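Local coordinates for protein muconate cycloisomerase (Azorhizobium caulinodans, PDB 3MY9) that is an enolase-superfamily member that joins an N-terminal alpha/beta domain to a TIM-barrel-type domain and holds magnesium in this structure, at residues 73-78 / 103-108; 36-41 / 65-70; 145-150 / 181-186; 85-90 / 278-283. All blocks are in the same frame, centred on the assembly; numbering follows the deposited sequence.

In the fold
Interaction 1 shares its side of the chain's centre with interactions 2 and 4; interaction 3 lies opposite all three, its centre about 46 Å from that of interaction 1. Helix 64-79 serves both interaction 2, packing on strand 35-44 of the N-terminal sheet, and interaction 1, meeting helix 102-120, with centres about 9 Å apart. Along the chain interaction 2 closes before interaction 1 opens, whereas the segments of interactions 1 and 4 alternate. Interaction 4, about 13 Å from interaction 1, ties helix 87-97 to helix 279-292 of the barrel. Interaction 3 joins two outer barrel helices, nested in the loop that interaction 4 closes. The interdomain joint touches the helix packing of interaction 1, and only interaction 3 stands apart.

Interaction 1: 73-78 / 103-108; sequences IYLRPL and EAKAAV
Leu75 carries its side of this contact, reaching from helix 64-79 to the flank of helix 102-120. The apolar packing runs through a single methyl group: Leu75 CD1 lies 4.1 Å from Ala104 CB and equally 4.1 Å from Lys105 CG. With CG anti to its carbonyl carbon (chi1 -60°) and the outer bond extended, Leu75 sends CD1 to a spot where two consecutive residues of the other helix meet. The small Ala104 methyl faces it directly, while the Lys105 chain runs across the leucine at about a right angle and offers its CG methylene. At their nearest approach the backbones stand 8.0 Å apart, from Leu75 CA to Lys105 CA.

The polar interactions lie to the side of this packing. Beyond CG the Lys105 chain is extended and carries its ammonium away from the leucine, to a salt bridge with Asp95 and a hydrogen bond to Leu98 O. A buried lysine therefore contributes aliphatic surface here while its charge is met elsewhere.

The backbone of helix 64-79 is irregular at this point. A wide pi-type turn covers 73-75, and Leu75 N probably bonds to Ala70 O; Pro77 has no N-H to donate, and at the kink Leu78 N bonds to Leu75 O, three residues back.

Helix 87-97 borders the same pocket, its Met94 touching both Leu75 and Lys105, and Ala104 also packs on Ala70 and Leu71. Three helices of the N-terminal domain thus meet around the leucine.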
loop_
_atom_site.group_PDB
_atom_site.type_symbol
_atom_site.label_atom_id
_atom_site.label_comp_id
_atom_site.label_asym_id
_atom_site.label_seq_id
_atom_site.Cartn_x
_atom_site.Cartn_y
_atom_site.Cartn_z
ATOM N N ILE A 73 35.081 -26.930 -20.275
ATOM C CA ILE A 73 35.946 -26.701 -19.108
ATOM C C ILE A 73 35.169 -26.623 -17.769
ATOM O O ILE A 73 35.479 -27.367 -16.842
ATOM C CB ILE A 73 36.947 -25.502 -19.343
ATOM C CG1 ILE A 73 36.379 -24.132 -18.949
ATOM C CG2 ILE A 73 37.403 -25.467 -20.796
ATOM C CD1 ILE A 73 36.681 -23.736 -17.502
ATOM N N TYR A 74 34.152 -25.767 -17.671
ATOM C CA TYR A 74 33.483 -25.549 -16.386
ATOM C C TYR A 74 32.614 -26.750 -15.958
ATOM O O TYR A 74 32.767 -27.265 -14.843
ATOM C CB TYR A 74 32.659 -24.263 -16.416
ATOM N N LEU A 75 31.735 -27.213 -16.850
ATOM C CA LEU A 75 30.734 -28.236 -16.502
ATOM C C LEU A 75 31.213 -29.695 -16.654
ATOM O O LEU A 75 30.687 -30.587 -15.992
ATOM C CB LEU A 75 29.450 -28.004 -17.309
ATOM C CG LEU A 75 28.744 -26.649 -17.116
ATOM C CD1 LEU A 75 27.497 -26.519 -17.989
ATOM C CD2 LEU A 75 28.363 -26.424 -15.656
ATOM N N ARG A 76 32.222 -29.937 -17.488
ATOM C CA ARG A 76 32.714 -31.306 -17.756
ATOM C C ARG A 76 32.991 -32.188 -16.509
ATOM O O ARG A 76 32.585 -33.356 -16.487
ATOM C CB ARG A 76 33.961 -31.262 -18.653
ATOM C CG ARG A 76 34.579 -32.625 -18.970
ATOM C CD ARG A 76 35.935 -32.478 -19.639
ATOM N NE ARG A 76 35.826 -31.967 -21.004
ATOM C CZ ARG A 76 35.640 -32.719 -22.089
ATOM N NH1 ARG A 76 35.520 -34.044 -22.003
ATOM N NH2 ARG A 76 35.569 -32.135 -23.280
ATOM N N PRO A 77 33.690 -31.647 -15.483
ATOM C CA PRO A 77 33.950 -32.431 -14.267
ATOM C C PRO A 77 32.726 -32.664 -13.367
ATOM O O PRO A 77 32.785 -33.496 -12.457
ATOM C CB PRO A 77 35.001 -31.598 -13.514
ATOM C CG PRO A 77 35.349 -30.445 -14.405
ATOM C CD PRO A 77 34.268 -30.295 -15.394
ATOM N N LEU A 78 31.651 -31.912 -13.600
ATOM C CA LEU A 78 30.386 -32.139 -12.916
ATOM C C LEU A 78 29.599 -33.248 -13.626
ATOM O O LEU A 78 29.048 -34.131 -12.954
ATOM C CB LEU A 78 29.568 -30.844 -12.843
ATOM C CG LEU A 78 30.290 -29.636 -12.223
ATOM C CD1 LEU A 78 29.343 -28.464 -12.017
ATOM C CD2 LEU A 78 30.979 -30.006 -10.895
ATOM N N GLU A 103 21.867 -21.936 -21.041
ATOM C CA GLU A 103 21.819 -22.700 -22.292
ATOM C C GLU A 103 22.624 -23.991 -22.190
ATOM O O GLU A 103 22.114 -25.076 -22.464
ATOM C CB GLU A 103 22.342 -21.851 -23.460
ATOM C CG GLU A 103 21.425 -20.692 -23.877
ATOM C CD GLU A 103 21.570 -19.411 -23.027
ATOM O OE1 GLU A 103 22.561 -19.298 -22.263
ATOM O OE2 GLU A 103 20.691 -18.511 -23.140
ATOM N N ALA A 104 23.882 -23.868 -21.790
ATOM C CA ALA A 104 24.758 -25.026 -21.661
ATOM C C ALA A 104 24.257 -26.043 -20.628
ATOM O O ALA A 104 24.302 -27.246 -20.855
ATOM C CB ALA A 104 26.167 -24.573 -21.310
ATOM N N LYS A 105 23.775 -25.552 -19.494
ATOM C CA LYS A 105 23.214 -26.418 -18.448
ATOM C C LYS A 105 21.983 -27.159 -18.979
ATOM O O LYS A 105 21.849 -28.360 -18.756
ATOM C CB LYS A 105 22.847 -25.607 -17.185
ATOM C CG LYS A 105 24.036 -24.932 -16.490
ATOM C CD LYS A 105 23.586 -23.785 -15.600
ATOM C CE LYS A 105 24.714 -23.276 -14.723
ATOM N NZ LYS A 105 24.263 -22.092 -13.941
ATOM N N ALA A 106 21.103 -26.445 -19.682
ATOM C CA ALA A 106 19.900 -27.072 -20.278
ATOM C C ALA A 106 20.234 -28.202 -21.280
ATOM O O ALA A 106 19.487 -29.180 -21.373
ATOM C CB ALA A 106 19.003 -26.030 -20.928
ATOM N N ALA A 107 21.358 -28.091 -21.990
ATOM C CA ALA A 107 21.792 -29.161 -22.912
ATOM C C ALA A 107 22.198 -30.413 -22.149
ATOM O O ALA A 107 21.966 -31.534 -22.611
ATOM C CB ALA A 107 22.953 -28.696 -23.816
ATOM N N VAL A 108 22.811 -30.233 -20.984
ATOM C CA VAL A 108 23.173 -31.369 -20.142
ATOM C C VAL A 108 21.932 -32.091 -19.628
ATOM O O VAL A 108 21.847 -33.306 -19.730
ATOM C CB VAL A 108 24.030 -30.940 -18.953
ATOM C CG1 VAL A 108 24.112 -32.056 -17.934
ATOM C CG2 VAL A 108 25.423 -30.543 -19.421
#

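Interaction 2: 36-41 / 65-70; sequences KRVLLE and EAAFSA
Val38 fits with both methyls against one turn of helix 64-79. Its CG2 rests 4.0 Å from Ala67 CB, and its CG1 lies 4.0 Å from Phe68 CA, so one branch meets a methyl and the other meets the helix backbone itself. This is the tight, buried half of the contact: strand and helix come within 6.2 Å of each other, measured from Val38 CA to Phe68 CA. Pro64 and Leu71 of the same helix also touch the valine.

The Phe68 ring forms the more open side of the contact, being partly exposed, though Ile13 of strand 8-21 also packs on it. At chi1 -175° the ring lies opposite its own backbone nitrogen and passes the valine, showing it an edge, with CD1 4.1 Å from Val38 CG1. On another side of the helix Ala66 packs on Ala66 of the second subunit.

Everything that meets between the two segments is carbon. The backbone of Val38 bonds to Ala54 and that of Leu39 to Phe14 in the antiparallel sheet, so that between these two segments the attraction rests on dispersion and burial of apolar surface.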
loop_
_atom_site.group_PDB
_atom_site.type_symbol
_atom_site.label_atom_id
_atom_site.label_comp_id
_atom_site.label_asym_id
_atom_site.label_seq_id
_atom_site.Cartn_x
_atom_site.Cartn_y
_atom_site.Cartn_z
ATOM N N LYS A 36 25.864 -21.269 -36.258
ATOM C CA LYS A 36 26.664 -22.233 -35.519
ATOM C C LYS A 36 25.865 -22.735 -34.314
ATOM O O LYS A 36 25.107 -21.979 -33.701
ATOM C CB LYS A 36 27.999 -21.615 -35.095
ATOM N N ARG A 37 26.029 -24.019 -33.999
ATOM C CA ARG A 37 25.252 -24.680 -32.957
ATOM C C ARG A 37 26.156 -25.549 -32.087
ATOM O O ARG A 37 27.075 -26.194 -32.582
ATOM C CB ARG A 37 24.163 -25.552 -33.595
ATOM C CG ARG A 37 23.202 -24.809 -34.548
ATOM C CD ARG A 37 22.542 -25.764 -35.522
ATOM N NE ARG A 37 21.783 -26.796 -34.827
ATOM C CZ ARG A 37 21.328 -27.920 -35.378
ATOM N NH1 ARG A 37 21.545 -28.189 -36.662
ATOM N NH2 ARG A 37 20.642 -28.785 -34.630
ATOM N N VAL A 38 25.886 -25.560 -30.787
ATOM C CA VAL A 38 26.632 -26.389 -29.841
ATOM C C VAL A 38 25.790 -27.622 -29.532
ATOM O O VAL A 38 24.686 -27.509 -28.972
ATOM C CB VAL A 38 26.911 -25.646 -28.504
ATOM C CG1 VAL A 38 28.094 -26.278 -27.781
ATOM C CG2 VAL A 38 27.146 -24.150 -28.739
ATOM N N LEU A 39 26.298 -28.788 -29.907
ATOM C CA LEU A 39 25.644 -30.051 -29.625
ATOM C C LEU A 39 26.511 -30.853 -28.664
ATOM O O LEU A 39 27.738 -30.864 -28.775
ATOM C CB LEU A 39 25.416 -30.837 -30.910
ATOM C CG LEU A 39 25.018 -30.025 -32.131
ATOM C CD1 LEU A 39 25.118 -30.902 -33.366
ATOM C CD2 LEU A 39 23.624 -29.421 -31.961
ATOM N N LEU A 40 25.857 -31.515 -27.720
ATOM C CA LEU A 40 26.513 -32.299 -26.686
ATOM C C LEU A 40 25.996 -33.716 -26.793
ATOM O O LEU A 40 24.789 -33.936 -26.836
ATOM C CB LEU A 40 26.161 -31.727 -25.305
ATOM C CG LEU A 40 26.534 -32.533 -24.052
ATOM C CD1 LEU A 40 28.004 -32.357 -23.705
ATOM C CD2 LEU A 40 25.640 -32.109 -22.872
ATOM N N GLU A 41 26.907 -34.675 -26.834
ATOM C CA GLU A 41 26.536 -36.073 -26.822
ATOM C C GLU A 41 27.027 -36.668 -25.517
ATOM O O GLU A 41 28.226 -36.644 -25.230
ATOM C CB GLU A 41 27.174 -36.823 -28.003
ATOM C CG GLU A 41 26.761 -38.298 -28.106
ATOM C CD GLU A 41 27.782 -39.163 -28.850
ATOM O OE1 GLU A 41 28.998 -38.968 -28.642
ATOM O OE2 GLU A 41 27.370 -40.056 -29.625
ATOM N N GLU A 65 30.516 -19.721 -28.831
ATOM C CA GLU A 65 31.819 -19.970 -28.208
ATOM C C GLU A 65 31.688 -19.973 -26.683
ATOM O O GLU A 65 32.285 -20.809 -26.007
ATOM C CB GLU A 65 32.843 -18.920 -28.652
ATOM N N ALA A 66 30.894 -19.038 -26.160
ATOM C CA ALA A 66 30.555 -18.985 -24.736
ATOM C C ALA A 66 30.069 -20.344 -24.224
ATOM O O ALA A 66 30.740 -20.980 -23.399
ATOM C CB ALA A 66 29.494 -17.911 -24.482
ATOM N N ALA A 67 28.921 -20.792 -24.731
ATOM C CA ALA A 67 28.372 -22.098 -24.357
ATOM C C ALA A 67 29.413 -23.200 -24.537
ATOM O O ALA A 67 29.617 -24.019 -23.636
ATOM C CB ALA A 67 27.127 -22.411 -25.171
ATOM N N PHE A 68 30.087 -23.201 -25.686
ATOM C CA PHE A 68 31.062 -24.250 -26.011
ATOM C C PHE A 68 32.157 -24.421 -24.954
ATOM O O PHE A 68 32.555 -25.551 -24.634
ATOM C CB PHE A 68 31.722 -23.996 -27.375
ATOM C CG PHE A 68 32.652 -25.102 -27.803
ATOM C CD1 PHE A 68 32.152 -26.250 -28.400
ATOM C CD2 PHE A 68 34.021 -25.009 -27.576
ATOM C CE1 PHE A 68 32.996 -27.279 -28.783
ATOM C CE2 PHE A 68 34.881 -26.041 -27.952
ATOM C CZ PHE A 68 34.369 -27.178 -28.558
ATOM N N SER A 69 32.664 -23.306 -24.440
ATOM C CA SER A 69 33.710 -23.363 -23.424
ATOM C C SER A 69 33.099 -23.781 -22.088
ATOM O O SER A 69 33.707 -24.553 -21.341
ATOM C CB SER A 69 34.462 -22.026 -23.306
ATOM O OG SER A 69 33.580 -20.932 -23.108
ATOM N N ALA A 70 31.891 -23.292 -21.809
ATOM C CA ALA A 70 31.197 -23.627 -20.572
ATOM C C ALA A 70 31.163 -25.135 -20.370
ATOM O O ALA A 70 31.593 -25.631 -19.331
ATOM C CB ALA A 70 29.798 -23.060 -20.580
#

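Interaction 3: 145-150 / 181-186; sequences PDFDAD and LETMRG
Phe147 and Met184 meet because their torsions send both side chains into the groove between two helices. CG of Phe147 stands anti to its backbone N (chi1 173°), which carries the ring out toward helix 174-188. Met184 leaves its helix at chi1 -86° and is extended beyond CG, so that its methyl reaches out past CZ to the ring edge at CE1, although its first bond points neither at nor away from the other segment.

The meeting is at the ring edge. Met184 CE lies near the ring plane beside CE1, modelled at 3.3 Å from Phe147 CE1. That is tighter than ordinary methyl-aromatic packing, and the exact placing of the methyl is doubtful. More relaxed is the approach of the CG methylene, with Met184 CG 4.1 Å from Phe147 CZ. Further round the same edge, Thr183 CG2 comes to 4.3 Å from Phe147 CE2, so neighbouring residues of one helix hold two sides of the rim.

These are successive outer helices of the TIM-type barrel: helix 147-157 follows strand 135-142, and helix 174-188 follows the parallel strand 164-168. Phe147 stands in the first turn of its helix, directly after the N-cap residue Asp146, and packs against the second half of the next one.

Beneath the aromatic contact, Met184 also rests on Ile142 of strand 135-142, which links the helix layer to the sheet. The hydroxyl of Thr183 is engaged in its own helix by a bond with Arg179 O, leaving its methyl to the phenylalanine. Near the start of helix 147-157, Lys172 NZ is hydrogen-bonded to Pro145 O.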
loop_
_atom_site.group_PDB
_atom_site.type_symbol
_atom_site.label_atom_id
_atom_site.label_comp_id
_atom_site.label_asym_id
_atom_site.label_seq_id
_atom_site.Cartn_x
_atom_site.Cartn_y
_atom_site.Cartn_z
ATOM N N PRO A 145 6.140 -6.975 -45.489
ATOM C CA PRO A 145 5.849 -5.599 -45.883
ATOM C C PRO A 145 4.714 -5.531 -46.900
ATOM O O PRO A 145 3.962 -4.565 -46.918
ATOM C CB PRO A 145 7.165 -5.124 -46.522
ATOM C CG PRO A 145 8.214 -5.944 -45.898
ATOM C CD PRO A 145 7.582 -7.278 -45.577
ATOM N N ASP A 146 4.611 -6.546 -47.752
ATOM C CA ASP A 146 3.526 -6.624 -48.721
ATOM C C ASP A 146 2.390 -7.375 -48.049
ATOM O O ASP A 146 2.379 -8.608 -48.041
ATOM C CB ASP A 146 3.998 -7.341 -49.990
ATOM C CG ASP A 146 2.922 -7.425 -51.073
ATOM O OD1 ASP A 146 1.790 -6.948 -50.855
ATOM O OD2 ASP A 146 3.224 -7.965 -52.162
ATOM N N PHE A 147 1.439 -6.637 -47.475
ATOM C CA PHE A 147 0.354 -7.276 -46.731
ATOM C C PHE A 147 -0.508 -8.176 -47.595
ATOM O O PHE A 147 -0.982 -9.208 -47.121
ATOM C CB PHE A 147 -0.582 -6.275 -46.036
ATOM C CG PHE A 147 -1.785 -6.947 -45.429
ATOM C CD1 PHE A 147 -1.616 -7.929 -44.470
ATOM C CD2 PHE A 147 -3.059 -6.669 -45.878
ATOM C CE1 PHE A 147 -2.699 -8.597 -43.937
ATOM C CE2 PHE A 147 -4.153 -7.326 -45.340
ATOM C CZ PHE A 147 -3.969 -8.290 -44.370
ATOM N N ASP A 148 -0.733 -7.772 -48.845
ATOM C CA ASP A 148 -1.513 -8.580 -49.782
ATOM C C ASP A 148 -0.908 -9.976 -49.938
ATOM O O ASP A 148 -1.641 -10.958 -50.030
ATOM C CB ASP A 148 -1.641 -7.881 -51.145
ATOM C CG ASP A 148 -2.521 -6.628 -51.088
ATOM O OD1 ASP A 148 -2.701 -5.976 -52.132
ATOM O OD2 ASP A 148 -3.032 -6.283 -50.009
ATOM N N ALA A 149 0.422 -10.061 -49.953
ATOM C CA ALA A 149 1.120 -11.358 -49.967
ATOM C C ALA A 149 0.714 -12.188 -48.748
ATOM O O ALA A 149 0.438 -13.379 -48.862
ATOM C CB ALA A 149 2.632 -11.159 -49.974
ATOM N N ASP A 150 0.662 -11.540 -47.591
ATOM C CA ASP A 150 0.298 -12.206 -46.348
ATOM C C ASP A 150 -1.174 -12.625 -46.323
ATOM O O ASP A 150 -1.504 -13.698 -45.804
ATOM C CB ASP A 150 0.619 -11.316 -45.129
ATOM C CG ASP A 150 1.951 -11.653 -44.479
ATOM O OD1 ASP A 150 2.538 -12.703 -44.817
ATOM O OD2 ASP A 150 2.404 -10.881 -43.595
ATOM N N LEU A 181 -5.659 -4.606 -39.731
ATOM C CA LEU A 181 -6.413 -5.358 -38.725
ATOM C C LEU A 181 -7.881 -5.382 -39.084
ATOM O O LEU A 181 -8.547 -6.397 -38.885
ATOM C CB LEU A 181 -6.245 -4.757 -37.336
ATOM C CG LEU A 181 -4.879 -4.959 -36.659
ATOM C CD1 LEU A 181 -4.726 -3.960 -35.530
ATOM C CD2 LEU A 181 -4.656 -6.431 -36.179
ATOM N N GLU A 182 -8.380 -4.265 -39.611
ATOM C CA GLU A 182 -9.765 -4.188 -40.047
ATOM C C GLU A 182 -10.044 -5.181 -41.163
ATOM O O GLU A 182 -11.078 -5.828 -41.141
ATOM C CB GLU A 182 -10.144 -2.781 -40.546
ATOM C CG GLU A 182 -11.659 -2.515 -40.490
ATOM C CD GLU A 182 -12.147 -2.174 -39.061
ATOM O OE1 GLU A 182 -11.845 -1.047 -38.556
ATOM O OE2 GLU A 182 -12.831 -3.037 -38.440
ATOM N N THR A 183 -9.142 -5.271 -42.144
ATOM C CA THR A 183 -9.320 -6.218 -43.254
ATOM C C THR A 183 -9.298 -7.654 -42.737
ATOM O O THR A 183 -10.107 -8.466 -43.151
ATOM C CB THR A 183 -8.229 -6.061 -44.338
ATOM O OG1 THR A 183 -8.171 -4.702 -44.786
ATOM C CG2 THR A 183 -8.473 -7.003 -45.511
ATOM N N MET A 184 -8.385 -7.950 -41.819
ATOM C CA MET A 184 -8.287 -9.295 -41.229
ATOM C C MET A 184 -9.524 -9.699 -40.432
ATOM O O MET A 184 -10.004 -10.821 -40.568
ATOM C CB MET A 184 -7.056 -9.423 -40.325
ATOM C CG MET A 184 -5.752 -9.798 -41.042
ATOM S SD MET A 184 -4.362 -9.719 -39.892
ATOM C CE MET A 184 -2.947 -9.875 -40.915
ATOM N N ARG A 185 -10.034 -8.806 -39.588
ATOM C CA ARG A 185 -11.248 -9.123 -38.822
ATOM C C ARG A 185 -12.479 -9.168 -39.750
ATOM O O ARG A 185 -13.368 -9.980 -39.533
ATOM C CB ARG A 185 -11.472 -8.146 -37.648
ATOM C CG ARG A 185 -10.549 -8.376 -36.424
ATOM C CD ARG A 185 -10.516 -9.822 -35.961
ATOM N NE ARG A 185 -9.922 -9.961 -34.635
ATOM C CZ ARG A 185 -9.548 -11.112 -34.072
ATOM N NH1 ARG A 185 -9.707 -12.288 -34.700
ATOM N NH2 ARG A 185 -9.028 -11.090 -32.852
ATOM N N GLY A 186 -12.504 -8.341 -40.797
ATOM C CA GLY A 186 -13.609 -8.356 -41.778
ATOM C C GLY A 186 -13.798 -9.684 -42.526
ATOM O O GLY A 186 -14.923 -10.119 -42.774
#

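Interaction 4: 85-90 / 278-283; sequences KRVREL and GLMKAQ
The joint between the N-terminal domain and the barrel brings the first turns of helix 87-97 and helix 279-292 together, with Met280 set against Val87 and Arg88. The methionine sulfur sits over one face of the Arg88 guanidinium, above its centre, with SD 3.9 Å from Arg88 CZ. A bend at chi3 (-53°) folds the end of the arginine back over the thioether. Beyond the sulfur, Met280 CE continues to the valine and stops 4.1 Å from Val87 CB.

Water adds a polar link. It lies in the guanidinium plane, accepting from Arg88 NH1 at 3.1 Å, and donates to Met280 O, also at 3.1 Å. One arginine thus receives the sulfur on a face and the water at an edge. Its NH2 is hydrogen-bonded to Leu128 O of the third subunit, so the group is also fixed from across a subunit boundary.

Gly278 occupies the N-cap position of helix 279-292, and Glu109 of helix 102-120 accepts from the nitrogens of Leu279 and Met280 at that helix start. Val87 packs on Glu109 and Leu113 of the same helix 102-120, which therefore borders both partners, while Leu279 leans on Leu314 of helix 305-316.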
loop_
_atom_site.group_PDB
_atom_site.type_symbol
_atom_site.label_atom_id
_atom_site.label_comp_id
_atom_site.label_asym_id
_atom_site.label_seq_id
_atom_site.Cartn_x
_atom_site.Cartn_y
_atom_site.Cartn_z
ATOM N N LYS A 85 20.002 -40.823 -13.144
ATOM C CA LYS A 85 18.708 -40.706 -12.452
ATOM C C LYS A 85 18.611 -39.462 -11.578
ATOM O O LYS A 85 17.514 -39.132 -11.144
ATOM C CB LYS A 85 18.462 -41.888 -11.502
ATOM C CG LYS A 85 18.173 -43.240 -12.099
ATOM C CD LYS A 85 18.516 -44.382 -11.062
ATOM C CE LYS A 85 17.304 -44.793 -10.222
ATOM N NZ LYS A 85 17.407 -46.077 -9.521
ATOM N N ARG A 86 19.714 -38.773 -11.284
ATOM C CA ARG A 86 19.653 -37.581 -10.402
ATOM C C ARG A 86 19.864 -36.273 -11.141
ATOM O O ARG A 86 20.781 -35.518 -10.837
ATOM C CB ARG A 86 20.656 -37.677 -9.256
ATOM C CG ARG A 86 20.410 -38.853 -8.363
ATOM C CD ARG A 86 21.225 -38.748 -7.060
ATOM N NE ARG A 86 20.929 -39.874 -6.190
ATOM C CZ ARG A 86 20.934 -39.832 -4.860
ATOM N NH1 ARG A 86 20.636 -40.931 -4.189
ATOM N NH2 ARG A 86 21.241 -38.710 -4.189
ATOM N N VAL A 87 18.961 -35.988 -12.065
ATOM C CA VAL A 87 19.041 -34.804 -12.899
ATOM C C VAL A 87 18.927 -33.478 -12.111
ATOM O O VAL A 87 19.740 -32.567 -12.292
ATOM C CB VAL A 87 17.957 -34.870 -13.985
ATOM C CG1 VAL A 87 18.055 -33.672 -14.909
ATOM C CG2 VAL A 87 18.105 -36.221 -14.768
ATOM N N ARG A 88 17.923 -33.377 -11.237
ATOM C CA ARG A 88 17.740 -32.167 -10.444
ATOM C C ARG A 88 18.931 -31.927 -9.539
ATOM O O ARG A 88 19.300 -30.781 -9.303
ATOM C CB ARG A 88 16.454 -32.198 -9.611
ATOM C CG ARG A 88 15.922 -30.781 -9.305
ATOM C CD ARG A 88 14.764 -30.782 -8.308
ATOM N NE ARG A 88 13.646 -31.669 -8.677
ATOM C CZ ARG A 88 12.592 -31.305 -9.384
ATOM N NH1 ARG A 88 12.503 -30.082 -9.868
ATOM N NH2 ARG A 88 11.624 -32.181 -9.635
ATOM N N GLU A 89 19.522 -33.004 -9.021
ATOM C CA GLU A 89 20.698 -32.896 -8.160
ATOM C C GLU A 89 21.885 -32.332 -8.936
ATOM O O GLU A 89 22.641 -31.520 -8.408
ATOM C CB GLU A 89 21.081 -34.255 -7.567
ATOM C CG GLU A 89 22.253 -34.199 -6.569
ATOM C CD GLU A 89 22.688 -35.584 -6.097
ATOM O OE1 GLU A 89 22.476 -35.921 -4.910
ATOM O OE2 GLU A 89 23.241 -36.343 -6.924
ATOM N N LEU A 90 22.081 -32.806 -10.169
ATOM C CA LEU A 90 23.185 -32.315 -11.008
ATOM C C LEU A 90 22.939 -30.857 -11.381
ATOM O O LEU A 90 23.880 -30.083 -11.374
ATOM C CB LEU A 90 23.374 -33.156 -12.287
ATOM C CG LEU A 90 24.565 -32.763 -13.200
ATOM C CD1 LEU A 90 25.885 -33.073 -12.523
ATOM C CD2 LEU A 90 24.508 -33.465 -14.582
ATOM N N GLY A 278 16.143 -24.403 -18.225
ATOM C CA GLY A 278 15.854 -25.798 -18.528
ATOM C C GLY A 278 14.418 -26.244 -18.349
ATOM O O GLY A 278 13.522 -25.444 -18.087
ATOM N N LEU A 279 14.230 -27.553 -18.492
ATOM C CA LEU A 279 12.921 -28.178 -18.562
ATOM C C LEU A 279 12.240 -28.243 -17.198
ATOM O O LEU A 279 11.076 -27.886 -17.088
ATOM C CB LEU A 279 13.053 -29.590 -19.137
ATOM C CG LEU A 279 13.636 -29.729 -20.555
ATOM C CD1 LEU A 279 13.900 -31.181 -20.903
ATOM C CD2 LEU A 279 12.725 -29.147 -21.521
ATOM N N MET A 280 12.952 -28.710 -16.168
ATOM C CA MET A 280 12.385 -28.739 -14.807
ATOM C C MET A 280 12.130 -27.306 -14.289
ATOM O O MET A 280 11.108 -27.054 -13.674
ATOM C CB MET A 280 13.258 -29.548 -13.829
ATOM C CG MET A 280 13.241 -31.098 -14.104
ATOM S SD MET A 280 14.108 -32.205 -12.909
ATOM C CE MET A 280 13.996 -33.635 -14.004
ATOM N N LYS A 281 13.053 -26.385 -14.541
ATOM C CA LYS A 281 12.863 -24.982 -14.148
ATOM C C LYS A 281 11.659 -24.371 -14.867
ATOM O O LYS A 281 10.915 -23.610 -14.271
ATOM C CB LYS A 281 14.097 -24.139 -14.466
ATOM C CG LYS A 281 15.387 -24.537 -13.740
ATOM C CD LYS A 281 15.331 -24.227 -12.272
ATOM C CE LYS A 281 16.721 -24.320 -11.643
ATOM N NZ LYS A 281 16.712 -23.678 -10.296
ATOM N N ALA A 282 11.435 -24.727 -16.131
ATOM C CA ALA A 282 10.245 -24.232 -16.839
ATOM C C ALA A 282 8.936 -24.738 -16.206
ATOM O O ALA A 282 7.938 -24.003 -16.144
ATOM C CB ALA A 282 10.290 -24.573 -18.322
ATOM N N GLN A 283 8.925 -25.985 -15.741
ATOM C CA GLN A 283 7.730 -26.512 -15.063
ATOM C C GLN A 283 7.540 -25.877 -13.676
ATOM O O GLN A 283 6.417 -25.712 -13.226
ATOM C CB GLN A 283 7.794 -28.021 -14.949
ATOM C CG GLN A 283 7.577 -28.763 -16.265
ATOM C CD GLN A 283 7.165 -30.223 -16.045
ATOM O OE1 GLN A 283 7.708 -30.892 -15.170
ATOM N NE2 GLN A 283 6.203 -30.708 -16.839
HETATM O O HOH W 1 10.142 -29.207 -11.620
#